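Local coordinates for NO-binding heme-dependent sensor protein (Shewanella oneidensis, PDB 4U9B) that binds heme b and, in its ferrous form, nitric oxide, and probably works as an H-NOX gas sensor in signalling, at residues 22-25 with 26-30. Residues are numbered along the deposited sequence; the frame is centred on the assembly and turned at random.
Sequences WNEL and LEKHA
Leu-26 lies over one face of the Trp-22 indole, one helical turn further on. Its CG sits 4.1 Å from the centroid of the five-membered ring, a CH-pi contact 25° off the ring normal. CD1 hangs over the rim at Trp-22 NE1, 3.5 Å away, while CD2 lies over the face, 3.8 Å from Trp-22 CZ2. The indole is swung there by a chi1 of 171°, which sets CG opposite the backbone N and beside the carbonyl carbon. Cutting Trp-22 back to an alanine would probably leave Leu-26 without the face it packs on and open a gap toward Val-13 and Val-14 of helix 3-17. A turn along, His-29 CD2 approaches the carbonyl of Leu-25, 3.1 Å from its O, and the ring's NE2 is held by Asp-53. The Asp-53 carboxylate, outside both segments, also pairs with Lys-28 NZ, which stays 5.2 Å from Glu-24 OE2 although the two chains run alongside. Of the four i to i+4 bonds from 26-29 back to 22-25, His-29 N to Leu-25 O is the most bent, at 133°; Ala-30 N to Leu-26 O continues the series. The arrangement is i/i+4 packing at the C-terminal end of an amphipathic helix, laid against helices 3-17 and 44-58 of the H-NOX fold.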
loop_
_atom_site.group_PDB
_atom_site.type_symbol
_atom_site.label_atom_id
_atom_site.label_comp_id
_atom_site.label_asym_id
_atom_site.label_seq_id
_atom_site.Cartn_x
_atom_site.Cartn_y
_atom_site.Cartn_z
ATOM N N TRP A 22 -3.228 0.078 -19.994
ATOM C CA TRP A 22 -3.961 0.733 -18.920
ATOM C C TRP A 22 -5.388 1.055 -19.353
ATOM O O TRP A 22 -6.337 0.789 -18.617
ATOM C CB TRP A 22 -3.242 2.008 -18.465
ATOM C CG TRP A 22 -4.054 2.828 -17.515
ATOM C CD1 TRP A 22 -4.689 4.005 -17.787
ATOM C CD2 TRP A 22 -4.333 2.529 -16.140
ATOM N NE1 TRP A 22 -5.343 4.459 -16.667
ATOM C CE2 TRP A 22 -5.141 3.571 -15.645
ATOM C CE3 TRP A 22 -3.979 1.481 -15.284
ATOM C CZ2 TRP A 22 -5.596 3.598 -14.329
ATOM C CZ3 TRP A 22 -4.434 1.512 -13.979
ATOM C CH2 TRP A 22 -5.233 2.563 -13.515
ATOM N N ASN A 23 -5.548 1.609 -20.549
ATOM C CA ASN A 23 -6.877 1.945 -21.026
ATOM C C ASN A 23 -7.713 0.690 -21.266
ATOM O O ASN A 23 -8.918 0.695 -21.012
ATOM C CB ASN A 23 -6.793 2.798 -22.294
ATOM C CG ASN A 23 -6.451 4.243 -22.003
ATOM O OD1 ASN A 23 -6.811 4.784 -20.957
ATOM N ND2 ASN A 23 -5.760 4.884 -22.937
ATOM N N GLU A 24 -7.081 -0.389 -21.720
ATOM C CA GLU A 24 -7.790 -1.657 -21.876
ATOM C C GLU A 24 -8.324 -2.119 -20.527
ATOM O O GLU A 24 -9.481 -2.520 -20.410
ATOM C CB GLU A 24 -6.890 -2.745 -22.471
ATOM C CG GLU A 24 -7.624 -4.072 -22.692
ATOM C CD GLU A 24 -6.694 -5.227 -23.003
ATOM O OE1 GLU A 24 -5.466 -5.012 -23.079
ATOM O OE2 GLU A 24 -7.198 -6.360 -23.164
ATOM N N LEU A 25 -7.468 -2.063 -19.509
ATOM C CA LEU A 25 -7.854 -2.452 -18.160
ATOM C C LEU A 25 -9.029 -1.624 -17.649
ATOM O O LEU A 25 -9.912 -2.147 -16.973
ATOM C CB LEU A 25 -6.661 -2.318 -17.210
ATOM C CG LEU A 25 -5.542 -3.343 -17.423
ATOM C CD1 LEU A 25 -4.253 -2.889 -16.757
ATOM C CD2 LEU A 25 -5.962 -4.709 -16.898
ATOM N N LEU A 26 -9.044 -0.334 -17.967
ATOM C CA LEU A 26 -10.148 0.524 -17.548
ATOM C C LEU A 26 -11.433 0.195 -18.308
ATOM O O LEU A 26 -12.517 0.212 -17.725
ATOM C CB LEU A 26 -9.789 2.003 -17.732
ATOM C CG LEU A 26 -8.743 2.594 -16.781
ATOM C CD1 LEU A 26 -8.813 4.118 -16.797
ATOM C CD2 LEU A 26 -8.901 2.081 -15.358
ATOM N N GLU A 27 -11.314 -0.113 -19.597
ATOM C CA GLU A 27 -12.476 -0.526 -20.386
ATOM C C GLU A 27 -13.103 -1.782 -19.798
ATOM O O GLU A 27 -14.324 -1.892 -19.694
ATOM C CB GLU A 27 -12.090 -0.784 -21.844
ATOM C CG GLU A 27 -11.784 0.463 -22.656
ATOM C CD GLU A 27 -11.372 0.140 -24.081
ATOM O OE1 GLU A 27 -11.716 -0.957 -24.571
ATOM O OE2 GLU A 27 -10.698 0.981 -24.713
ATOM N N LYS A 28 -12.252 -2.724 -19.404
ATOM C CA LYS A 28 -12.716 -4.007 -18.898
ATOM C C LYS A 28 -13.313 -3.920 -17.501
ATOM O O LYS A 28 -14.288 -4.605 -17.201
ATOM C CB LYS A 28 -11.567 -5.016 -18.874
ATOM C CG LYS A 28 -11.111 -5.499 -20.236
ATOM C CD LYS A 28 -10.051 -6.588 -20.114
ATOM C CE LYS A 28 -10.625 -7.885 -19.551
ATOM N NZ LYS A 28 -9.575 -8.925 -19.334
ATOM N N HIS A 29 -12.726 -3.080 -16.649
ATOM C CA HIS A 29 -12.968 -3.171 -15.210
ATOM C C HIS A 29 -13.576 -1.925 -14.561
ATOM O O HIS A 29 -13.977 -1.978 -13.398
ATOM C CB HIS A 29 -11.651 -3.516 -14.512
ATOM C CG HIS A 29 -11.014 -4.766 -15.033
ATOM N ND1 HIS A 29 -11.592 -6.008 -14.888
ATOM C CD2 HIS A 29 -9.861 -4.966 -15.714
ATOM C CE1 HIS A 29 -10.820 -6.920 -15.451
ATOM N NE2 HIS A 29 -9.762 -6.313 -15.959
ATOM N N ALA A 30 -13.651 -0.818 -15.296
ATOM C CA ALA A 30 -14.225 0.416 -14.754
ATOM C C ALA A 30 -15.390 0.918 -15.605
ATOM O O ALA A 30 -15.439 0.642 -16.802
ATOM C CB ALA A 30 -13.159 1.490 -14.644
#